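Local atomic coordinates of CBIX (PDB entry 4CCS), a protein that probably inserts ferrous iron into sirohydrochlorin, the terminal step of siroheme biosynthesis in denitrifying bacteria. Residues L206-V209 against G210-P213; A28-A31 against P32-Q36. All coordinates share one frame; numbering follows the deposited sequence.

Interaction 1. Residues L206-V209 against G210-P213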
loop_
_atom_site.group_PDB
_atom_site.type_symbol
_atom_site.label_atom_id
_atom_site.label_comp_id
_atom_site.label_asym_id
_atom_site.label_seq_id
_atom_site.Cartn_x
_atom_site.Cartn_y
_atom_site.Cartn_z
ATOM N N LEU A 206 -12.928 5.811 1.071
ATOM C CA LEU A 206 -12.739 4.471 1.614
ATOM C C LEU A 206 -11.546 4.378 2.567
ATOM O O LEU A 206 -10.671 5.242 2.513
ATOM C CB LEU A 206 -12.567 3.452 0.452
ATOM C CG LEU A 206 -13.709 3.362 -0.583
ATOM C CD1 LEU A 206 -13.398 2.276 -1.623
ATOM C CD2 LEU A 206 -15.055 3.039 0.099
ATOM N N PRO A 207 -11.471 3.298 3.398
ATOM C CA PRO A 207 -10.283 3.056 4.222
ATOM C C PRO A 207 -9.092 2.774 3.252
ATOM O O PRO A 207 -9.351 2.391 2.096
ATOM C CB PRO A 207 -10.654 1.776 4.999
ATOM C CG PRO A 207 -12.112 1.798 5.085
ATOM C CD PRO A 207 -12.583 2.402 3.798
ATOM N N PRO A 208 -7.805 2.964 3.700
ATOM C CA PRO A 208 -6.647 2.689 2.840
ATOM C C PRO A 208 -6.634 1.214 2.419
ATOM O O PRO A 208 -7.095 0.345 3.180
ATOM C CB PRO A 208 -5.441 3.070 3.713
ATOM C CG PRO A 208 -5.927 2.906 5.104
ATOM C CD PRO A 208 -7.374 3.328 5.071
ATOM N N VAL A 209 -6.202 0.951 1.173
ATOM C CA VAL A 209 -6.193 -0.395 0.570
ATOM C C VAL A 209 -5.431 -1.436 1.427
ATOM O O VAL A 209 -5.872 -2.582 1.481
ATOM C CB VAL A 209 -5.713 -0.362 -0.913
ATOM C CG1 VAL A 209 -4.220 -0.004 -1.039
ATOM C CG2 VAL A 209 -6.038 -1.671 -1.638
ATOM N N GLY A 210 -4.337 -1.040 2.124
ATOM C CA GLY A 210 -3.535 -1.944 2.969
ATOM C C GLY A 210 -4.327 -2.620 4.106
ATOM O O GLY A 210 -3.876 -3.646 4.629
ATOM N N LEU A 211 -5.491 -2.071 4.478
ATOM C CA LEU A 211 -6.332 -2.624 5.556
ATOM C C LEU A 211 -7.415 -3.585 5.058
ATOM O O LEU A 211 -8.162 -4.127 5.880
ATOM C CB LEU A 211 -6.981 -1.514 6.401
ATOM C CG LEU A 211 -6.045 -0.526 7.118
ATOM C CD1 LEU A 211 -6.857 0.516 7.871
ATOM C CD2 LEU A 211 -5.075 -1.238 8.070
ATOM N N ALA A 212 -7.503 -3.799 3.732
ATOM C CA ALA A 212 -8.536 -4.665 3.146
ATOM C C ALA A 212 -8.452 -6.116 3.634
ATOM O O ALA A 212 -7.353 -6.606 3.870
ATOM C CB ALA A 212 -8.485 -4.608 1.624
ATOM N N PRO A 213 -9.605 -6.826 3.742
ATOM C CA PRO A 213 -9.571 -8.221 4.224
ATOM C C PRO A 213 -8.789 -9.180 3.340
ATOM O O PRO A 213 -8.249 -10.164 3.847
ATOM C CB PRO A 213 -11.052 -8.620 4.354
ATOM C CG PRO A 213 -11.854 -7.512 3.792
ATOM C CD PRO A 213 -10.982 -6.283 3.722
#
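P208 and L211 face each other across a single turn of 3-10 helix, which follows the edge strand 204-205 of one of the two parallel sheets in this chelatase-family protein. The two side chains meet at a slant: the CG corner of the proline ring lies 3.8 Å from CD1 of L211, and ring atom CD is 4.0 Å from the same methyl. L211 CG stands anti to its own carbonyl carbon (chi1 -59°), which swings the isobutyl group back toward the proline that opens the turn.

The same turn is held by two successive i-to-i+3 backbone bonds, the signature of a 3-10 turn. The amide of L211 reaches P208 O at 3.2 Å, and that of A212 reaches V209 O at 3.0 Å. V209 turns away to the interior, where L98 and L101 of helix 98-113 and F92 receive it. On the side of P208 and L211, Q184 of helix 184-189 touches both residues. The turn thus redirects the chain from the sheet toward helix 215-226 while setting V209 into the core.

CG1 of V209, flanked by the residue's own N and C (chi1 69°), lies 3.3 Å from G210 N, while A212 CB lies equally near V209 O.

Interaction 2. Residues A28-A31 against P32-Q36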
loop_
_atom_site.group_PDB
_atom_site.type_symbol
_atom_site.label_atom_id
_atom_site.label_comp_id
_atom_site.label_asym_id
_atom_site.label_seq_id
_atom_site.Cartn_x
_atom_site.Cartn_y
_atom_site.Cartn_z
ATOM N N ALA A 28 0.554 -11.959 11.318
ATOM C CA ALA A 28 -0.202 -13.023 11.982
ATOM C C ALA A 28 -1.390 -13.497 11.128
ATOM O O ALA A 28 -1.774 -14.661 11.231
ATOM C CB ALA A 28 -0.675 -12.575 13.356
ATOM N N ARG A 29 -1.949 -12.616 10.272
ATOM C CA ARG A 29 -3.038 -12.972 9.360
ATOM C C ARG A 29 -2.462 -13.685 8.130
ATOM O O ARG A 29 -3.104 -14.594 7.599
ATOM C CB ARG A 29 -3.881 -11.745 8.967
ATOM C CG ARG A 29 -4.763 -11.202 10.099
ATOM C CD ARG A 29 -5.109 -9.745 9.879
ATOM N NE ARG A 29 -6.190 -9.579 8.906
ATOM C CZ ARG A 29 -6.323 -8.540 8.083
ATOM N NH1 ARG A 29 -5.420 -7.559 8.082
ATOM N NH2 ARG A 29 -7.343 -8.485 7.237
ATOM N N VAL A 30 -1.246 -13.300 7.699
ATOM C CA VAL A 30 -0.521 -13.919 6.581
ATOM C C VAL A 30 -0.109 -15.364 6.965
ATOM O O VAL A 30 -0.315 -16.297 6.178
ATOM C CB VAL A 30 0.700 -13.049 6.135
ATOM C CG1 VAL A 30 1.608 -13.778 5.138
ATOM C CG2 VAL A 30 0.250 -11.699 5.565
ATOM N N ALA A 31 0.458 -15.523 8.183
ATOM C CA ALA A 31 1.007 -16.763 8.750
ATOM C C ALA A 31 0.191 -18.066 8.460
ATOM O O ALA A 31 0.786 -18.948 7.845
ATOM C CB ALA A 31 1.253 -16.602 10.250
ATOM N N PRO A 32 -1.129 -18.195 8.830
ATOM C CA PRO A 32 -1.844 -19.465 8.550
ATOM C C PRO A 32 -2.040 -19.803 7.063
ATOM O O PRO A 32 -2.426 -20.931 6.739
ATOM C CB PRO A 32 -3.179 -19.296 9.272
ATOM C CG PRO A 32 -3.390 -17.833 9.349
ATOM C CD PRO A 32 -2.027 -17.246 9.525
ATOM N N LEU A 33 -1.730 -18.843 6.168
ATOM C CA LEU A 33 -1.861 -18.989 4.722
ATOM C C LEU A 33 -0.564 -19.435 4.035
ATOM O O LEU A 33 -0.605 -19.777 2.854
ATOM C CB LEU A 33 -2.426 -17.690 4.097
ATOM C CG LEU A 33 -3.673 -17.083 4.759
ATOM C CD1 LEU A 33 -4.019 -15.753 4.139
ATOM C CD2 LEU A 33 -4.875 -18.023 4.685
ATOM N N VAL A 34 0.584 -19.423 4.759
ATOM C CA VAL A 34 1.902 -19.860 4.258
ATOM C C VAL A 34 2.513 -20.853 5.291
ATOM O O VAL A 34 3.500 -20.502 5.941
ATOM C CB VAL A 34 2.892 -18.693 3.951
ATOM C CG1 VAL A 34 4.060 -19.158 3.082
ATOM C CG2 VAL A 34 2.199 -17.507 3.314
ATOM N N PRO A 35 1.940 -22.087 5.446
ATOM C CA PRO A 35 2.458 -23.039 6.443
ATOM C C PRO A 35 3.929 -23.439 6.287
ATOM O O PRO A 35 4.575 -23.740 7.288
ATOM C CB PRO A 35 1.517 -24.247 6.313
ATOM C CG PRO A 35 0.282 -23.711 5.692
ATOM C CD PRO A 35 0.777 -22.666 4.737
ATOM N N GLN A 36 4.472 -23.400 5.057
ATOM C CA GLN A 36 5.867 -23.752 4.777
ATOM C C GLN A 36 6.885 -22.673 5.230
ATOM O O GLN A 36 8.093 -22.868 5.086
ATOM C CB GLN A 36 6.059 -24.123 3.289
ATOM C CG GLN A 36 5.736 -22.999 2.293
ATOM C CD GLN A 36 4.303 -23.001 1.788
ATOM O OE1 GLN A 36 3.340 -22.857 2.551
ATOM N NE2 GLN A 36 4.128 -23.084 0.472
#
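P32 lays the CD corner of its ring beside the carbonyl oxygen of A28, with CD 3.1 Å from A28 O. In a continuing alpha helix this oxygen would accept the amide hydrogen of the residue four places on, but a proline nitrogen carries none, and a methylene stands in its place. The ring is also close to the methyl of the residue before it, with A31 CB 3.4 Å from P32 CD, a closeness that comes largely from the peptide link between the two residues.

Here the chain passes into a 3-10 turn, in which carbonyls are taken by amides three residues ahead, consistent with the missing proline hydrogen. V30 O receives L33 N at 2.9 Å, and A31 O receives V34 N at 3.1 Å. L33 contributes its side chain as well. CG, anti to the carbonyl carbon (chi1 -49°), leans back along the helix, and CD1 comes within 3.8 Å of R29 O, a second carbonyl near the helix end that meets carbon.

On the inner face, V30 and V34 lie alongside each other, pointing the same way, with one methyl of each, V30 CG1 and V34 CG2, 4.2 Å apart. The valines continue one apolar stripe from the helix into the turn.

Helix 215-226 packs against this side: I223 meets V30, and A220 meets both L33 and V34. The turn therefore finishes helix 16-30 against the last helix of the chain and sends the backbone on toward strand 38-43, an edge strand of the parallel sheet that also contains strand 4-9, completing a beta-alpha-beta crossover.

Both contacts illustrate how a 3-10 turn bends the chain between regular elements of an alpha/beta fold, but from opposite directions: interaction 1 leads from a strand toward a helix, interaction 2 from a helix toward a strand. Interaction 1 is mostly buried, with its valine in the core; interaction 2 is largely at the surface, and only its two valines are buried. Proline opens the bonded turn in the first, whereas in the second it interrupts the helical pattern from within. Helix 215-226 follows the first and packs on the second. Although their centres are about 19 Å apart, they touch directly, R29 NH2 packing against P213 CA at 3.8 Å.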